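Sepf-like protein (PDB 3ZIE) is an archaeal relative of the cell-division protein SepF and, like it, probably serves as a membrane anchor for the Z ring formed by FtsZ. Local coordinates at residues Val1-Thr9 with Glu20-Ile31; Leu51-Val60 with Met69-Arg78. The protein carries 1 engineered substitution. All blocks are in the same frame, centred on the assembly; numbering follows the deposited sequence.

Contact 1: residues Val1-Thr9 with Glu20-Ile31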
ATOM      1  N   VAL B   1      -0.213   6.150  13.397  1.00 16.41           N
ATOM      2  CA  VAL B   1       0.253   5.307  12.255  1.00 16.25           C
ATOM      3  C   VAL B   1       0.149   6.163  11.028  1.00 13.79           C
ATOM      4  O   VAL B   1      -0.867   6.838  10.856  1.00 13.91           O
ATOM      5  CB  VAL B   1      -0.644   4.059  12.052  1.00 17.10           C
ATOM      6  CG1 VAL B   1      -0.095   3.202  10.922  1.00 15.76           C
ATOM      7  CG2 VAL B   1      -0.747   3.282  13.386  1.00 18.78           C
ATOM      8  N   TYR B   2       1.224   6.218  10.231  1.00 12.55           N
ATOM      9  CA  TYR B   2       1.127   6.664   8.872  1.00 12.15           C
ATOM     10  C   TYR B   2       1.790   5.683   7.916  1.00 12.28           C
ATOM     11  O   TYR B   2       2.609   4.800   8.317  1.00 12.36           O
ATOM     12  CB  TYR B   2       1.629   8.100   8.681  1.00 15.27           C
ATOM     13  CG  TYR B   2       3.073   8.364   8.928  1.00 16.36           C
ATOM     14  CD1 TYR B   2       4.064   7.928   8.026  1.00 19.82           C
ATOM     15  CD2 TYR B   2       3.463   9.142  10.015  1.00 21.05           C
ATOM     16  CE1 TYR B   2       5.461   8.202   8.244  1.00 20.32           C
ATOM     17  CE2 TYR B   2       4.846   9.425  10.258  1.00 22.60           C
ATOM     18  CZ  TYR B   2       5.821   8.973   9.355  1.00 22.95           C
ATOM     19  OH  TYR B   2       7.139   9.280   9.609  1.00 23.30           O
ATOM     20  N   ILE B   3       1.473   5.874   6.649  1.00  9.91           N
ATOM     21  CA  ILE B   3       2.057   5.084   5.566  1.00 10.02           C
ATOM     22  C   ILE B   3       3.075   5.958   4.873  1.00  9.68           C
ATOM     23  O   ILE B   3       2.808   7.153   4.639  1.00  9.43           O
ATOM     24  CB  ILE B   3       0.983   4.653   4.567  1.00  9.36           C
ATOM     25  CG1 ILE B   3      -0.136   3.902   5.306  1.00 11.18           C
ATOM     26  CG2 ILE B   3       1.613   3.778   3.500  1.00  8.79           C
ATOM     27  CD1 ILE B   3      -1.195   3.254   4.327  1.00 11.15           C
ATOM     28  N   ARG B   4       4.253   5.419   4.627  1.00  9.03           N
ATOM     29  CA  ARG B   4       5.239   6.123   3.794  1.00 10.57           C
ATOM     30  C   ARG B   4       5.703   5.264   2.608  1.00 10.30           C
ATOM     31  O   ARG B   4       5.782   4.039   2.754  1.00  9.70           O
ATOM     32  CB  ARG B   4       6.414   6.555   4.657  1.00 11.55           C
ATOM     33  CG  ARG B   4       7.320   7.671   4.028  1.00 13.47           C
ATOM     34  CD  ARG B   4       8.079   8.421   5.135  1.00 14.68           C
ATOM     35  NE  ARG B   4       9.072   9.267   4.515  1.00 13.25           N
ATOM     36  CZ  ARG B   4      10.236   9.518   5.067  1.00 14.93           C
ATOM     37  NH1 ARG B   4      10.542   8.970   6.254  1.00 12.52           N
ATOM     38  NH2 ARG B   4      11.102  10.296   4.399  1.00 15.66           N
ATOM     39  N   VAL B   5       6.009   5.896   1.470  1.00  8.71           N
ATOM     40  CA  VAL B   5       6.410   5.200   0.252  1.00  9.25           C
ATOM     41  C   VAL B   5       7.941   5.277   0.121  1.00 11.25           C
ATOM     42  O   VAL B   5       8.512   6.364   0.339  1.00 10.07           O
ATOM     43  CB  VAL B   5       5.670   5.729  -0.990  1.00 10.68           C
ATOM     44  CG1 VAL B   5       6.273   5.161  -2.274  1.00  9.88           C
ATOM     45  CG2 VAL B   5       4.147   5.395  -0.925  1.00 10.41           C
ATOM     46  N   ALA B   6       8.625   4.137  -0.126  1.00 10.03           N
ATOM     47  CA  ALA B   6      10.111   4.172  -0.347  1.00 11.82           C
ATOM     48  C   ALA B   6      10.425   3.861  -1.810  1.00 12.90           C
ATOM     49  O   ALA B   6       9.799   3.000  -2.382  1.00 14.04           O
ATOM     50  CB  ALA B   6      10.840   3.154   0.552  1.00 10.90           C
ATOM     51  N   GLU B   7      11.367   4.601  -2.412  1.00 14.10           N
ATOM     52  CA  GLU B   7      11.853   4.331  -3.772  1.00 13.29           C
ATOM     53  C   GLU B   7      13.186   3.645  -3.574  1.00 13.31           C
ATOM     54  O   GLU B   7      14.169   4.302  -3.174  1.00 13.82           O
ATOM     55  CB  GLU B   7      12.038   5.652  -4.525  1.00 14.92           C
ATOM     56  CG  GLU B   7      10.704   6.320  -4.873  1.00 17.24           C
ATOM     57  CD  GLU B   7       9.718   5.471  -5.728  1.00 19.90           C
ATOM     58  OE1 GLU B   7      10.114   4.582  -6.514  1.00 22.25           O
ATOM     59  OE2 GLU B   7       8.492   5.702  -5.652  1.00 21.09           O
ATOM     60  N   VAL B   8      13.187   2.316  -3.677  1.00 12.52           N
ATOM     61  CA  VAL B   8      14.372   1.539  -3.263  1.00 14.14           C
ATOM     62  C   VAL B   8      15.295   1.435  -4.481  1.00 15.08           C
ATOM     63  O   VAL B   8      14.929   0.777  -5.476  1.00 14.93           O
ATOM     64  CB  VAL B   8      14.008   0.099  -2.749  1.00 13.51           C
ATOM     65  CG1 VAL B   8      15.319  -0.678  -2.372  1.00 14.82           C
ATOM     66  CG2 VAL B   8      13.074   0.197  -1.543  1.00 12.75           C
ATOM     67  N   THR B   9      16.451   2.084  -4.398  1.00 16.63           N
ATOM     68  CA  THR B   9      17.422   2.055  -5.518  1.00 18.19           C
ATOM     69  C   THR B   9      18.744   1.336  -5.189  1.00 19.59           C
ATOM     70  O   THR B   9      19.673   1.316  -6.019  1.00 20.02           O
ATOM     71  CB  THR B   9      17.764   3.489  -5.970  1.00 18.40           C
ATOM     72  OG1 THR B   9      18.062   4.278  -4.811  1.00 20.62           O
ATOM     73  CG2 THR B   9      16.562   4.081  -6.706  1.00 18.24           C
ATOM     74  N   GLU B  20      11.193   3.650  10.211  1.00  8.37           N
ATOM     75  CA  GLU B  20       9.715   3.854  10.100  1.00  8.81           C
ATOM     76  C   GLU B  20       8.884   2.689  10.682  1.00  8.53           C
ATOM     77  O   GLU B  20       7.937   2.901  11.440  1.00  9.93           O
ATOM     78  CB  GLU B  20       9.342   4.143   8.622  1.00  8.86           C
ATOM     79  CG  GLU B  20       9.857   5.497   8.160  1.00 11.94           C
ATOM     80  CD  GLU B  20       9.019   6.662   8.751  1.00 16.70           C
ATOM     81  OE1 GLU B  20       8.326   6.464   9.766  1.00 17.32           O
ATOM     82  OE2 GLU B  20       9.050   7.781   8.195  1.00 18.42           O
ATOM     83  N   ILE B  21       9.284   1.463  10.377  1.00  8.37           N
ATOM     84  CA  ILE B  21       8.655   0.249  10.929  1.00  9.15           C
ATOM     85  C   ILE B  21       8.776   0.194  12.469  1.00 10.46           C
ATOM     86  O   ILE B  21       7.763  -0.061  13.175  1.00  8.60           O
ATOM     87  CB  ILE B  21       9.251  -1.058  10.234  1.00  8.92           C
ATOM     88  CG1 ILE B  21       8.856  -1.094   8.743  1.00  9.75           C
ATOM     89  CG2 ILE B  21       8.755  -2.342  10.960  1.00  7.85           C
ATOM     90  CD1 ILE B  21       7.307  -1.338   8.480  1.00  5.64           C
ATOM     91  N   TYR B  22       9.987   0.466  12.980  1.00 10.50           N
ATOM     92  CA  TYR B  22      10.225   0.556  14.415  1.00 11.01           C
ATOM     93  C   TYR B  22       9.400   1.675  15.036  1.00 12.30           C
ATOM     94  O   TYR B  22       9.044   1.591  16.199  1.00 14.28           O
ATOM     95  CB  TYR B  22      11.745   0.722  14.739  1.00 11.91           C
ATOM     96  CG  TYR B  22      12.534  -0.592  14.589  1.00 14.87           C
ATOM     97  CD1 TYR B  22      12.196  -1.695  15.329  1.00 17.19           C
ATOM     98  CD2 TYR B  22      13.602  -0.721  13.695  1.00 16.96           C
ATOM     99  CE1 TYR B  22      12.879  -2.929  15.190  1.00 18.57           C
ATOM    100  CE2 TYR B  22      14.306  -1.970  13.561  1.00 18.40           C
ATOM    101  CZ  TYR B  22      13.906  -3.052  14.311  1.00 18.52           C
ATOM    102  OH  TYR B  22      14.554  -4.279  14.256  1.00 21.37           O
ATOM    103  N   ASP B  23       9.073   2.704  14.266  1.00 12.32           N
ATOM    104  CA  ASP B  23       8.236   3.804  14.760  1.00 13.40           C
ATOM    105  C   ASP B  23       6.727   3.440  14.746  1.00 12.31           C
ATOM    106  O   ASP B  23       5.883   4.261  15.097  1.00 10.82           O
ATOM    107  CB  ASP B  23       8.445   5.089  13.932  1.00 13.41           C
ATOM    108  CG  ASP B  23       9.738   5.801  14.226  1.00 16.10           C
ATOM    109  OD1 ASP B  23      10.357   5.620  15.277  1.00 19.28           O
ATOM    110  OD2 ASP B  23      10.154   6.547  13.339  1.00 19.17           O
ATOM    111  N   GLY B  24       6.402   2.227  14.280  1.00 11.26           N
ATOM    112  CA  GLY B  24       5.021   1.773  14.241  1.00  9.51           C
ATOM    113  C   GLY B  24       4.291   2.190  12.965  1.00  8.54           C
ATOM    114  O   GLY B  24       3.044   2.113  12.903  1.00  8.49           O
ATOM    115  N   ASN B  25       5.046   2.683  11.985  1.00  8.03           N
ATOM    116  CA  ASN B  25       4.493   3.096  10.676  1.00  8.62           C
ATOM    117  C   ASN B  25       4.563   1.990   9.612  1.00  8.60           C
ATOM    118  O   ASN B  25       5.280   0.993   9.804  1.00  7.21           O
ATOM    119  CB  ASN B  25       5.155   4.401  10.221  1.00  7.75           C
ATOM    120  CG  ASN B  25       4.920   5.530  11.217  1.00  9.59           C
ATOM    121  OD1 ASN B  25       5.859   6.295  11.587  1.00 12.09           O
ATOM    122  ND2 ASN B  25       3.689   5.645  11.680  1.00  5.86           N
ATOM    123  N   ILE B  26       3.829   2.187   8.499  1.00  7.62           N
ATOM    124  CA  ILE B  26       3.717   1.211   7.395  1.00  7.01           C
ATOM    125  C   ILE B  26       4.574   1.764   6.253  1.00  8.41           C
ATOM    126  O   ILE B  26       4.552   2.988   5.984  1.00  8.21           O
ATOM    127  CB  ILE B  26       2.265   1.019   6.962  1.00  7.78           C
ATOM    128  CG1 ILE B  26       1.468   0.353   8.124  1.00  8.38           C
ATOM    129  CG2 ILE B  26       2.111   0.190   5.571  1.00  7.48           C
ATOM    130  CD1 ILE B  26      -0.015   0.503   8.014  1.00  9.25           C
ATOM    131  N   VAL B  27       5.349   0.890   5.610  1.00  6.67           N
ATOM    132  CA  VAL B  27       6.129   1.302   4.447  1.00  7.01           C
ATOM    133  C   VAL B  27       5.721   0.486   3.236  1.00  7.62           C
ATOM    134  O   VAL B  27       5.634  -0.760   3.323  1.00  7.26           O
ATOM    135  CB  VAL B  27       7.641   1.095   4.659  1.00  7.72           C
ATOM    136  CG1 VAL B  27       8.424   1.456   3.375  1.00  8.65           C
ATOM    137  CG2 VAL B  27       8.134   1.903   5.855  1.00  7.84           C
ATOM    138  N   VAL B  28       5.449   1.180   2.131  1.00  7.09           N
ATOM    139  CA  VAL B  28       5.229   0.526   0.853  1.00  8.42           C
ATOM    140  C   VAL B  28       6.495   0.841   0.045  1.00  9.85           C
ATOM    141  O   VAL B  28       6.833   2.000  -0.224  1.00 10.58           O
ATOM    142  CB  VAL B  28       3.944   1.002   0.155  1.00  8.99           C
ATOM    143  CG1 VAL B  28       3.739   0.246  -1.244  1.00 10.42           C
ATOM    144  CG2 VAL B  28       2.724   0.691   1.035  1.00  8.78           C
ATOM    145  N   ALA B  29       7.261  -0.195  -0.279  1.00 11.06           N
ATOM    146  CA  ALA B  29       8.563   0.004  -0.955  1.00 12.40           C
ATOM    147  C   ALA B  29       8.491  -0.332  -2.439  1.00 13.33           C
ATOM    148  O   ALA B  29       8.009  -1.429  -2.836  1.00 13.86           O
ATOM    149  CB  ALA B  29       9.630  -0.843  -0.242  1.00 12.36           C
ATOM    150  N   ASP B  30       8.964   0.609  -3.277  1.00 13.53           N
ATOM    151  CA  ASP B  30       9.029   0.382  -4.704  1.00 13.05           C
ATOM    152  C   ASP B  30      10.373  -0.248  -4.976  1.00 12.33           C
ATOM    153  O   ASP B  30      11.389   0.372  -4.669  1.00 12.46           O
ATOM    154  CB  ASP B  30       8.925   1.715  -5.462  1.00 14.56           C
ATOM    155  CG  ASP B  30       8.839   1.524  -6.975  1.00 18.13           C
ATOM    156  OD1 ASP B  30       8.935   0.392  -7.465  1.00 20.70           O
ATOM    157  OD2 ASP B  30       8.623   2.520  -7.712  1.00 23.96           O
ATOM    158  N   ILE B  31      10.378  -1.480  -5.495  1.00 12.86           N
ATOM    159  CA  ILE B  31      11.651  -2.152  -5.829  1.00 12.59           C
ATOM    160  C   ILE B  31      11.905  -2.265  -7.343  1.00 13.28           C
ATOM    161  O   ILE B  31      12.836  -3.006  -7.750  1.00 12.01           O
ATOM    162  CB  ILE B  31      11.748  -3.610  -5.204  1.00 13.16           C
ATOM    163  CG1 ILE B  31      10.549  -4.453  -5.700  1.00 15.43           C
ATOM    164  CG2 ILE B  31      12.030  -3.460  -3.647  1.00 13.00           C
ATOM    165  CD1 ILE B  31      10.456  -5.906  -5.317  1.00 18.98           C
TER
HETATM  166  O   HOH W   1      12.655   1.086  -7.196  1.00 19.17           O
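Glu20 OE2 is gripped by two donors from the neighbouring strand: Arg4 NH1 at 2.7 Å, in a salt bridge, and Tyr2 OH at 2.8 Å. The hydroxyl takes the syn lone pair and the guanidinium, meeting the oxygen near its own plane, the anti one. This tie fastens the end of helix 14-22 to strand 2-7 within a right-handed beta-alpha-beta unit, whose second strand, 26-30, runs parallel to the first. Carboxylate and guanidinium stand nearly perpendicular, 79° apart, and Arg4 bonds to OE2 alone, without a paired, two-oxygen bridge. With CG set between backbone N and carbonyl carbon (chi1 65°), the ring of Tyr2 swings back over Asn25, whose amide stacks on one face. A leucine at Tyr2 would probably leave Glu20 OE2 with only Arg4 of its two donors and the amide of Asn25 without its flat cover. Gly24 ends the helix in a Schellman motif, its positive phi suiting glycine. Between the strands, bonds run alternately from Ile26 N to Tyr2 O, Arg4 N to Ile26 O and onward to Val8 N. Beta-branched residues suit the extended chain: Ile3 and Ile26 lie side by side, while on the other face small Ala6 packs with Val27 against Ile17 of helix 14-22, and Ala29 takes Val8 CG2 on its CB. Where the ladder ends, one water donates to both Val8 O and Asp30 O, 2.9 Å from each.

Contact 2: residues Leu51-Val60 with Met69-Arg78; sequences LAEDVKGDIV and MTPTGIKVDR. Engineered in segment 69-78: Met69 (natural residue Ile).
This contact joins the open end of a beta hairpin, strands 58-62 and 66-70, to the end of helix 38-55 on one flank and to the chain leading into strand 75-78 on the other. Asp58 is central to it. Thr70 N donates to Asp58 O at 3.0 Å, nearly straight at 168°, whereas the return bond from Asp58 N to Thr70 O is long and weak. Thr70 OG1 makes up for it: it accepts from Asp58 N at 3.0 Å and donates to Ile74 O, a double role suited to a hydroxyl, and it thereby ties the type II turn Pro71-Ile74 to the hairpin. Gly73, with positive phi, suits that turn. The carboxylate of Asp58, its CG trans to the backbone N (chi1 -153°), reaches across to Val76 N, which meets OD2 on the anti side in a bond of 170°. Next along, Val60 and Val76 come tip to tip, and Arg78 brings the edge of its guanidinium to Val60 CG1. Toward the helix, Ile59 lies alongside Met69, an engineered selenomethionine replacing isoleucine, whose bent chain carries CE to Leu51 CD2 at 3.9 Å. Lys56 leaves the helix in a Schellman motif, and Gly57 follows so close to Thr70 O that any side chain would clash with it. The helix end itself is held by Thr72 OG1, which donates to Val55 O at 2.6 Å in the carbonyl plane, on a lone pair.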
ATOM      1  N   LEU B  51      13.702  -7.922   9.062  1.00 10.52           N
ATOM      2  CA  LEU B  51      12.962  -6.851   9.762  1.00 11.09           C
ATOM      3  C   LEU B  51      11.544  -7.265  10.145  1.00 10.87           C
ATOM      4  O   LEU B  51      11.164  -7.116  11.309  1.00  9.96           O
ATOM      5  CB  LEU B  51      12.945  -5.536   8.933  1.00 10.58           C
ATOM      6  CG  LEU B  51      12.129  -4.317   9.426  1.00 13.37           C
ATOM      7  CD1 LEU B  51      12.697  -3.778  10.765  1.00 14.88           C
ATOM      8  CD2 LEU B  51      12.240  -3.245   8.349  1.00 12.61           C
ATOM      9  N   ALA B  52      10.760  -7.752   9.191  1.00  9.97           N
ATOM     10  CA  ALA B  52       9.421  -8.244   9.495  1.00 10.98           C
ATOM     11  C   ALA B  52       9.456  -9.279  10.621  1.00 12.06           C
ATOM     12  O   ALA B  52       8.612  -9.228  11.523  1.00 11.88           O
ATOM     13  CB  ALA B  52       8.708  -8.821   8.279  1.00  9.46           C
ATOM     14  N   GLU B  53      10.418 -10.202  10.582  1.00 13.39           N
ATOM     15  CA  GLU B  53      10.507 -11.233  11.642  1.00 14.98           C
ATOM     16  C   GLU B  53      10.868 -10.614  12.980  1.00 13.21           C
ATOM     17  O   GLU B  53      10.350 -10.985  14.042  1.00 13.06           O
ATOM     18  CB  GLU B  53      11.511 -12.332  11.246  1.00 17.05           C
ATOM     19  CG  GLU B  53      10.886 -13.686  11.361  1.00 25.09           C
ATOM     20  CD  GLU B  53      11.768 -14.781  10.795  1.00 30.90           C
ATOM     21  OE1 GLU B  53      12.905 -14.919  11.291  1.00 33.66           O
ATOM     22  OE2 GLU B  53      11.316 -15.499   9.844  1.00 34.00           O
ATOM     23  N   ASP B  54      11.777  -9.663  12.934  1.00 13.20           N
ATOM     24  CA  ASP B  54      12.234  -8.989  14.142  1.00 12.89           C
ATOM     25  C   ASP B  54      11.155  -8.227  14.842  1.00 11.46           C
ATOM     26  O   ASP B  54      11.226  -8.111  16.054  1.00 13.47           O
ATOM     27  CB  ASP B  54      13.375  -8.008  13.874  1.00 12.95           C
ATOM     28  CG  ASP B  54      14.671  -8.722  13.511  1.00 16.11           C
ATOM     29  OD1 ASP B  54      14.751  -9.962  13.625  1.00 15.30           O
ATOM     30  OD2 ASP B  54      15.580  -8.033  13.074  1.00 16.41           O
ATOM     31  N   VAL B  55      10.177  -7.708  14.114  1.00  9.73           N
ATOM     32  CA  VAL B  55       9.124  -6.883  14.756  1.00  8.68           C
ATOM     33  C   VAL B  55       7.775  -7.627  14.851  1.00  8.59           C
ATOM     34  O   VAL B  55       6.770  -7.051  15.296  1.00  8.64           O
ATOM     35  CB  VAL B  55       8.996  -5.491  14.080  1.00  9.55           C
ATOM     36  CG1 VAL B  55      10.342  -4.768  14.022  1.00  7.96           C
ATOM     37  CG2 VAL B  55       8.393  -5.600  12.692  1.00  8.29           C
ATOM     38  N   LYS B  56       7.744  -8.908  14.450  1.00  8.29           N
ATOM     39  CA  LYS B  56       6.486  -9.647  14.269  1.00  9.22           C
ATOM     40  C   LYS B  56       5.529  -8.908  13.337  1.00 10.28           C
ATOM     41  O   LYS B  56       4.297  -8.875  13.572  1.00  9.83           O
ATOM     42  CB  LYS B  56       5.790  -9.999  15.599  1.00 10.28           C
ATOM     43  CG  LYS B  56       6.752 -10.756  16.536  1.00 14.46           C
ATOM     44  CD  LYS B  56       6.055 -11.193  17.828  1.00 17.23           C
ATOM     45  CE  LYS B  56       7.012 -12.035  18.698  1.00 19.77           C
ATOM     46  NZ  LYS B  56       6.263 -12.814  19.817  1.00 23.87           N
ATOM     47  N   GLY B  57       6.090  -8.373  12.249  1.00 10.55           N
ATOM     48  CA  GLY B  57       5.312  -7.582  11.302  1.00 10.90           C
ATOM     49  C   GLY B  57       5.084  -8.500  10.111  1.00 13.01           C
ATOM     50  O   GLY B  57       5.350  -9.706  10.205  1.00 12.89           O
ATOM     51  N   ASP B  58       4.537  -7.950   9.028  1.00 10.76           N
ATOM     52  CA  ASP B  58       4.254  -8.718   7.848  1.00 11.59           C
ATOM     53  C   ASP B  58       5.012  -8.094   6.653  1.00 11.66           C
ATOM     54  O   ASP B  58       5.406  -6.914   6.695  1.00  9.74           O
ATOM     55  CB  ASP B  58       2.757  -8.676   7.607  1.00 11.50           C
ATOM     56  CG  ASP B  58       2.251  -9.872   6.856  1.00 17.26           C
ATOM     57  OD1 ASP B  58       3.080 -10.692   6.364  1.00 15.58           O
ATOM     58  OD2 ASP B  58       0.985  -9.993   6.752  1.00 19.79           O
ATOM     59  N   ILE B  59       5.235  -8.876   5.602  1.00 10.26           N
ATOM     60  CA  ILE B  59       5.803  -8.302   4.376  1.00 11.48           C
ATOM     61  C   ILE B  59       5.197  -9.069   3.227  1.00 12.05           C
ATOM     62  O   ILE B  59       5.281 -10.301   3.234  1.00 12.21           O
ATOM     63  CB  ILE B  59       7.345  -8.392   4.361  1.00 11.95           C
ATOM     64  CG1 ILE B  59       7.940  -7.888   3.052  1.00 12.55           C
ATOM     65  CG2 ILE B  59       7.858  -9.876   4.613  1.00 11.93           C
ATOM     66  CD1 ILE B  59       9.457  -7.721   3.145  1.00 18.27           C
ATOM     67  N   VAL B  60       4.567  -8.377   2.277  1.00 10.53           N
ATOM     68  CA  VAL B  60       3.797  -9.047   1.227  1.00 11.76           C
ATOM     69  C   VAL B  60       4.120  -8.342  -0.118  1.00 11.85           C
ATOM     70  O   VAL B  60       4.117  -7.120  -0.173  1.00  9.58           O
ATOM     71  CB  VAL B  60       2.297  -8.919   1.587  1.00 12.53           C
ATOM     72  CG1 VAL B  60       1.419  -9.479   0.524  1.00 15.08           C
ATOM     73  CG2 VAL B  60       1.992  -9.709   2.921  1.00 14.09           C
HETATM   74  N   MSE B  69       5.156  -3.483   3.775  1.00 10.46           N
HETATM   75  CA  MSE B  69       5.724  -3.891   5.057  1.00 12.61           C
HETATM   76  C   MSE B  69       4.953  -3.290   6.193  1.00 11.63           C
HETATM   77  O   MSE B  69       4.733  -2.064   6.215  1.00 11.19           O
HETATM   78  CB  MSE B  69       7.178  -3.399   5.100  1.00 12.09           C
HETATM   79  CG  MSE B  69       7.998  -4.108   3.972  1.00 17.01           C
HETATM   80 SE   MSE B  69       9.699  -3.493   4.483  1.00 31.11          SE
HETATM   81  CE  MSE B  69       9.536  -4.937   6.073  1.00  9.36           C
ATOM     82  N   THR B  70       4.552  -4.118   7.164  1.00 11.51           N
ATOM     83  CA  THR B  70       3.755  -3.578   8.286  1.00  9.92           C
ATOM     84  C   THR B  70       4.495  -3.735   9.617  1.00  9.78           C
ATOM     85  O   THR B  70       5.331  -4.668   9.745  1.00 10.32           O
ATOM     86  CB  THR B  70       2.412  -4.280   8.417  1.00 11.14           C
ATOM     87  OG1 THR B  70       2.618  -5.682   8.559  1.00 12.20           O
ATOM     88  CG2 THR B  70       1.538  -4.036   7.168  1.00 11.80           C
ATOM     89  N   PRO B  71       4.177  -2.870  10.604  1.00  8.76           N
ATOM     90  CA  PRO B  71       4.803  -2.976  11.895  1.00  8.39           C
ATOM     91  C   PRO B  71       4.047  -3.947  12.808  1.00  9.73           C
ATOM     92  O   PRO B  71       3.027  -4.535  12.398  1.00  8.78           O
ATOM     93  CB  PRO B  71       4.655  -1.545  12.452  1.00  8.71           C
ATOM     94  CG  PRO B  71       3.239  -1.159  11.943  1.00  7.27           C
ATOM     95  CD  PRO B  71       3.317  -1.649  10.515  1.00  7.43           C
ATOM     96  N   THR B  72       4.520  -4.089  14.049  1.00  8.99           N
ATOM     97  CA  THR B  72       3.963  -5.112  14.961  1.00  9.29           C
ATOM     98  C   THR B  72       2.442  -4.960  15.019  1.00 10.79           C
ATOM     99  O   THR B  72       1.932  -3.823  15.167  1.00  9.93           O
ATOM    100  CB  THR B  72       4.526  -4.895  16.381  1.00 10.22           C
ATOM    101  OG1 THR B  72       5.949  -4.773  16.303  1.00 10.35           O
ATOM    102  CG2 THR B  72       4.149  -6.075  17.368  1.00  8.39           C
ATOM    103  N   GLY B  73       1.729  -6.080  14.881  1.00 10.78           N
ATOM    104  CA  GLY B  73       0.267  -6.113  15.142  1.00 12.85           C
ATOM    105  C   GLY B  73      -0.569  -5.567  13.984  1.00 15.21           C
ATOM    106  O   GLY B  73      -1.786  -5.358  14.144  1.00 16.84           O
ATOM    107  N   ILE B  74       0.065  -5.256  12.855  1.00 12.41           N
ATOM    108  CA  ILE B  74      -0.697  -4.892  11.628  1.00 12.96           C
ATOM    109  C   ILE B  74      -0.357  -5.983  10.629  1.00 12.20           C
ATOM    110  O   ILE B  74       0.812  -6.347  10.473  1.00 11.91           O
ATOM    111  CB  ILE B  74      -0.429  -3.435  11.101  1.00 10.94           C
ATOM    112  CG1 ILE B  74      -0.804  -2.379  12.186  1.00 11.26           C
ATOM    113  CG2 ILE B  74      -1.163  -3.198   9.729  1.00 11.02           C
ATOM    114  CD1 ILE B  74      -0.433  -0.870  11.891  1.00 10.18           C
ATOM    115  N   LYS B  75      -1.387  -6.612  10.068  1.00 12.72           N
ATOM    116  CA  LYS B  75      -1.167  -7.719   9.135  1.00 14.79           C
ATOM    117  C   LYS B  75      -1.742  -7.329   7.795  1.00 14.33           C
ATOM    118  O   LYS B  75      -2.479  -6.340   7.700  1.00 12.43           O
ATOM    119  CB  LYS B  75      -1.838  -9.024   9.599  1.00 17.25           C
ATOM    120  CG  LYS B  75      -1.183  -9.685  10.872  1.00 22.41           C
ATOM    121  CD  LYS B  75       0.236 -10.286  10.522  1.00 26.18           C
ATOM    122  CE  LYS B  75       0.983 -10.917  11.715  1.00 27.00           C
ATOM    123  NZ  LYS B  75       0.151 -11.989  12.376  1.00 31.81           N
ATOM    124  N   VAL B  76      -1.334  -8.038   6.755  1.00 14.76           N
ATOM    125  CA  VAL B  76      -1.957  -7.904   5.446  1.00 15.30           C
ATOM    126  C   VAL B  76      -2.979  -9.008   5.312  1.00 16.36           C
ATOM    127  O   VAL B  76      -2.649 -10.182   5.479  1.00 17.63           O
ATOM    128  CB  VAL B  76      -0.922  -8.005   4.325  1.00 15.86           C
ATOM    129  CG1 VAL B  76      -1.598  -7.863   2.934  1.00 15.49           C
ATOM    130  CG2 VAL B  76       0.153  -6.930   4.494  1.00 14.31           C
ATOM    131  N   ASP B  77      -4.234  -8.663   5.060  1.00 15.80           N
ATOM    132  CA  ASP B  77      -5.241  -9.684   4.716  1.00 16.20           C
ATOM    133  C   ASP B  77      -4.987 -10.078   3.251  1.00 16.85           C
ATOM    134  O   ASP B  77      -5.169  -9.262   2.333  1.00 18.51           O
ATOM    135  CB  ASP B  77      -6.636  -9.125   4.938  1.00 16.19           C
ATOM    136  CG  ASP B  77      -7.740 -10.058   4.487  1.00 16.40           C
ATOM    137  OD1 ASP B  77      -7.437 -11.232   4.141  1.00 14.52           O
ATOM    138  OD2 ASP B  77      -8.917  -9.587   4.457  1.00 19.02           O
ATOM    139  N   ARG B  78      -4.527 -11.315   3.038  1.00 16.85           N
ATOM    140  CA  ARG B  78      -4.171 -11.811   1.677  1.00 16.90           C
ATOM    141  C   ARG B  78      -5.354 -12.206   0.789  1.00 16.81           C
ATOM    142  O   ARG B  78      -5.174 -12.488  -0.384  1.00 17.12           O
ATOM    143  CB  ARG B  78      -3.297 -13.020   1.774  1.00 18.30           C
ATOM    144  CG  ARG B  78      -1.868 -12.744   2.320  1.00 20.66           C
ATOM    145  CD  ARG B  78      -1.232 -14.122   2.452  1.00 23.64           C
ATOM    146  NE  ARG B  78       0.208 -14.138   2.691  1.00 29.54           N
ATOM    147  CZ  ARG B  78       1.084 -13.342   2.116  1.00 28.09           C
ATOM    148  NH1 ARG B  78       0.660 -12.459   1.246  1.00 31.32           N
ATOM    149  NH2 ARG B  78       2.378 -13.455   2.404  1.00 31.24           N
TER
HETATM  150  O   HOH W   2       2.347  -9.048  15.520  1.00 13.63           O
HETATM  151  O   HOH W   3       7.485  -5.584   8.464  1.00 16.53           O

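In the fold
From the N terminus, contact 1 closes first, bringing strand 26-30 beside strand 2-7 after the passage through helix 14-22. Contact 2 follows in series, neither nested in it nor crossing it: once helix 38-55 has been traversed, strand 58-62 turns back through 66-70 and the chain passes on to strand 75-78. The two meet in the middle of one sheet, ordered 2-7, 26-30, 66-70, 58-62, where Met69 N probably donates to Val27 O at 2.8 Å, and again between the helices, where Tyr22 packs on Val55. Both also reach the second subunit: strands 2-7 and 75-78 each pair in parallel with a strand of that chain, carrying the sheet across the dimer.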